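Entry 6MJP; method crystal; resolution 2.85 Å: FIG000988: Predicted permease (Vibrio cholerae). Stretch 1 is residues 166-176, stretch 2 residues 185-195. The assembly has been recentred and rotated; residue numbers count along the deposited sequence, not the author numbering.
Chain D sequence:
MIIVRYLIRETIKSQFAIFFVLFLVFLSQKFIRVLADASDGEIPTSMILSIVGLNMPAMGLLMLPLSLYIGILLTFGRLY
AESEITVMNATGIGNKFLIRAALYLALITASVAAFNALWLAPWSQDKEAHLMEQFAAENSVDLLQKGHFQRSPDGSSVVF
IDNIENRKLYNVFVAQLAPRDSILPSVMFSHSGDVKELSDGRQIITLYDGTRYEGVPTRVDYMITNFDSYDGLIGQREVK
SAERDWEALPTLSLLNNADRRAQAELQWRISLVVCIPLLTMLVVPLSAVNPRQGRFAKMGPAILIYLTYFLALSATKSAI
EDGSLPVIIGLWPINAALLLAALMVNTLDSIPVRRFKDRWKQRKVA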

# COMPACT_ATOMS: atom_id res chain seq x y z
N ASN D 166 7.63 -5.92 33.90
CA ASN D 166 8.84 -6.69 34.20
C ASN D 166 8.64 -7.54 35.45
O ASN D 166 9.54 -7.69 36.28
CB ASN D 166 10.06 -5.78 34.34
N ARG D 167 7.41 -8.05 35.60
CA ARG D 167 7.06 -9.04 36.61
C ARG D 167 7.00 -8.47 38.03
O ARG D 167 7.15 -9.21 39.00
CB ARG D 167 8.03 -10.23 36.57
N LYS D 168 6.69 -7.18 38.18
CA LYS D 168 6.85 -6.47 39.44
C LYS D 168 5.58 -6.39 40.30
O LYS D 168 5.59 -6.88 41.43
CB LYS D 168 7.41 -5.07 39.16
CG LYS D 168 8.89 -5.11 38.76
CD LYS D 168 9.42 -3.75 38.35
N LEU D 169 4.50 -5.77 39.81
CA LEU D 169 3.35 -5.43 40.68
C LEU D 169 2.04 -5.91 40.04
O LEU D 169 1.41 -5.20 39.27
CB LEU D 169 3.32 -3.93 40.95
N TYR D 170 1.61 -7.10 40.42
CA TYR D 170 0.61 -7.82 39.64
C TYR D 170 -0.82 -7.47 40.06
O TYR D 170 -1.63 -7.03 39.22
CB TYR D 170 0.85 -9.31 39.74
CG TYR D 170 2.04 -9.84 38.98
CD1 TYR D 170 1.95 -10.19 37.64
CD2 TYR D 170 3.25 -10.05 39.63
CE1 TYR D 170 3.04 -10.69 36.96
CE2 TYR D 170 4.34 -10.55 38.96
CZ TYR D 170 4.22 -10.87 37.63
OH TYR D 170 5.28 -11.38 36.96
N ASN D 171 -1.16 -7.77 41.30
CA ASN D 171 -2.52 -7.64 41.83
C ASN D 171 -3.47 -8.58 41.08
O ASN D 171 -4.42 -8.16 40.41
CB ASN D 171 -2.99 -6.17 41.75
CG ASN D 171 -4.04 -5.82 42.77
OD1 ASN D 171 -4.01 -6.31 43.90
ND2 ASN D 171 -4.98 -4.96 42.37
N VAL D 172 -3.18 -9.88 41.20
CA VAL D 172 -3.87 -10.92 40.44
C VAL D 172 -5.21 -11.26 41.08
O VAL D 172 -5.37 -11.23 42.30
CB VAL D 172 -2.98 -12.18 40.33
CG1 VAL D 172 -3.61 -13.21 39.42
CG2 VAL D 172 -1.60 -11.80 39.85
N PHE D 173 -6.17 -11.62 40.23
CA PHE D 173 -7.48 -12.13 40.63
C PHE D 173 -7.78 -13.36 39.79
O PHE D 173 -7.84 -13.27 38.56
CB PHE D 173 -8.57 -11.08 40.44
CG PHE D 173 -9.97 -11.64 40.45
CD1 PHE D 173 -10.65 -11.81 41.65
CD2 PHE D 173 -10.61 -12.00 39.28
CE1 PHE D 173 -11.94 -12.33 41.67
CE2 PHE D 173 -11.89 -12.53 39.29
CZ PHE D 173 -12.56 -12.69 40.49
N VAL D 174 -8.00 -14.50 40.44
CA VAL D 174 -8.29 -15.76 39.75
C VAL D 174 -9.66 -16.26 40.18
O VAL D 174 -9.93 -16.41 41.38
CB VAL D 174 -7.21 -16.82 40.03
CG1 VAL D 174 -7.49 -18.07 39.23
CG2 VAL D 174 -5.85 -16.28 39.69
N ALA D 175 -10.53 -16.53 39.20
CA ALA D 175 -11.89 -16.97 39.44
C ALA D 175 -12.10 -18.34 38.82
O ALA D 175 -11.75 -18.55 37.65
CB ALA D 175 -12.91 -15.98 38.87
N GLN D 176 -12.67 -19.27 39.58
CA GLN D 176 -12.97 -20.61 39.08
C GLN D 176 -14.36 -20.97 39.58
O GLN D 176 -14.53 -21.41 40.72
CB GLN D 176 -11.92 -21.62 39.53
CG GLN D 176 -12.26 -23.06 39.19
CD GLN D 176 -11.27 -24.05 39.78
OE1 GLN D 176 -10.10 -23.73 39.96
NE2 GLN D 176 -11.75 -25.25 40.09
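Stretch 2 185-195: PSVMFSHSGDV

Stretch 2 runs back along stretch 1 as an antiparallel partner. The strand 186-190 lies beside the strand 173-176 with the N-to-C directions at 176° and a closest approach of the axes of 4.9 Å, so the two are almost exactly opposed. Q176 faces S186, V174 faces M188 and F173 faces F189; together the two stretches bury 825 Å².

Q176 has the largest covered area of any residue in the contact, 78 Å². Its backbone forms a reciprocal pair of hydrogen bonds with S186, from Q176 N to S186 O and from S186 N to Q176 O, both 2.9 Å. The extended side chain (chi1 and chi2 both t) lies on the same face as the side chain of S186, with Q176 OE1 4.0 Å from S186 OG, while P185 CB packs 3.3 Å from Q176 O. Two residues along, the pattern repeats: V174 N donates to M188 O at 2.9 Å, and M188 N to V174 O at 3.0 Å. Between these two hydrogen-bonded pairs, A175 and V187 form a non-hydrogen-bonded pair whose CA atoms approach to 4.6 Å, and V187 CA makes a CA-H...O contact with V174 O at 3.4 Å. V174 CB lies 3.8 Å from M188 CG, on the face shared with Q176 and S186.

The other face carries F173, A175, V187 and F189. Here F189, with 70 Å² covered, turns the end of its side chain back to stretch 1. V172 O sits over one face of its ring, 3.1 Å from F189 CD1, and N171 OD1 approaches F189 CZ to 3.2 Å. F173 CB meets the ring at its edge, 3.6 Å from F189 CD1. On the same face, F173 CE1 lies 3.6 Å from V187 CG1, an apolar contact. The backbone of V172 accepts a hydrogen bond from S190, with S190 N to V172 O at 3.2 Å.

Beyond this ladder stretch 2 turns a corner at H191, whose carbonyl still holds stretch 1: N171 N donates to H191 O across a short 2.6 Å. N171 itself adopts positive phi and psi (63°/62°), a departure from the extended conformation of F173 to Q176. Y170, buried and with 68 Å² covered, points toward stretch 2 and occupies the region past the corner. Its ring packs against S192, with Y170 CD2 3.5 Å from S192 CA, and its hydroxyl reaches D194, with Y170 OH 3.0 Å from D194 OD1.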

# COMPACT_ATOMS: atom_id res chain seq x y z
N PRO D 185 -15.35 -25.13 43.57
CA PRO D 185 -15.09 -23.80 43.00
C PRO D 185 -14.41 -22.89 44.00
O PRO D 185 -14.56 -23.03 45.22
CB PRO D 185 -16.49 -23.28 42.63
CG PRO D 185 -17.43 -24.12 43.45
CD PRO D 185 -16.78 -25.46 43.54
N SER D 186 -13.65 -21.93 43.48
CA SER D 186 -12.86 -21.08 44.35
C SER D 186 -12.64 -19.74 43.67
O SER D 186 -12.88 -19.59 42.47
CB SER D 186 -11.53 -21.74 44.69
OG SER D 186 -10.83 -22.07 43.51
N VAL D 187 -12.21 -18.77 44.47
CA VAL D 187 -11.81 -17.45 44.02
C VAL D 187 -10.65 -17.03 44.91
O VAL D 187 -10.79 -17.00 46.14
CB VAL D 187 -12.96 -16.42 44.10
CG1 VAL D 187 -12.42 -15.00 44.00
CG2 VAL D 187 -14.00 -16.65 43.03
N MET D 188 -9.50 -16.73 44.31
CA MET D 188 -8.33 -16.31 45.06
C MET D 188 -7.82 -14.98 44.53
O MET D 188 -7.92 -14.70 43.34
CB MET D 188 -7.21 -17.36 45.02
CG MET D 188 -6.66 -17.67 43.66
SD MET D 188 -5.91 -19.30 43.71
CE MET D 188 -7.33 -20.31 43.30
N PHE D 189 -7.26 -14.18 45.44
CA PHE D 189 -6.74 -12.85 45.14
C PHE D 189 -5.42 -12.67 45.86
O PHE D 189 -5.34 -12.86 47.08
CB PHE D 189 -7.72 -11.76 45.59
CG PHE D 189 -7.38 -10.40 45.06
CD1 PHE D 189 -7.83 -10.00 43.82
CD2 PHE D 189 -6.60 -9.52 45.81
CE1 PHE D 189 -7.52 -8.75 43.33
CE2 PHE D 189 -6.28 -8.27 45.31
CZ PHE D 189 -6.75 -7.89 44.07
N SER D 190 -4.38 -12.27 45.12
CA SER D 190 -3.07 -12.10 45.71
C SER D 190 -2.49 -10.73 45.37
O SER D 190 -3.19 -9.86 44.84
CB SER D 190 -2.13 -13.22 45.26
OG SER D 190 -1.83 -13.09 43.88
N HIS D 191 -1.21 -10.52 45.68
CA HIS D 191 -0.58 -9.25 45.37
C HIS D 191 0.32 -9.33 44.14
O HIS D 191 0.39 -8.38 43.36
CB HIS D 191 0.20 -8.73 46.59
CG HIS D 191 -0.64 -8.02 47.61
ND1 HIS D 191 -1.05 -8.61 48.79
CD2 HIS D 191 -1.13 -6.76 47.63
CE1 HIS D 191 -1.76 -7.74 49.49
NE2 HIS D 191 -1.82 -6.61 48.81
N SER D 192 0.98 -10.48 43.93
CA SER D 192 1.94 -10.68 42.85
C SER D 192 2.04 -12.17 42.53
O SER D 192 1.97 -13.00 43.43
CB SER D 192 3.32 -10.12 43.23
OG SER D 192 3.22 -8.79 43.70
N GLY D 193 2.21 -12.49 41.25
CA GLY D 193 2.28 -13.87 40.81
C GLY D 193 2.92 -13.98 39.44
O GLY D 193 2.70 -13.13 38.57
N ASP D 194 3.70 -15.04 39.25
CA ASP D 194 4.41 -15.31 38.00
C ASP D 194 3.74 -16.43 37.21
O ASP D 194 2.91 -17.18 37.73
CB ASP D 194 5.88 -15.69 38.27
CG ASP D 194 6.72 -14.51 38.71
OD1 ASP D 194 6.15 -13.42 38.96
OD2 ASP D 194 7.96 -14.66 38.81
N VAL D 195 4.13 -16.53 35.94
CA VAL D 195 3.64 -17.55 35.02
C VAL D 195 4.84 -18.15 34.30
O VAL D 195 5.76 -17.42 33.91
CB VAL D 195 2.64 -16.97 34.00
CG1 VAL D 195 2.15 -18.05 33.04
CG2 VAL D 195 1.47 -16.30 34.70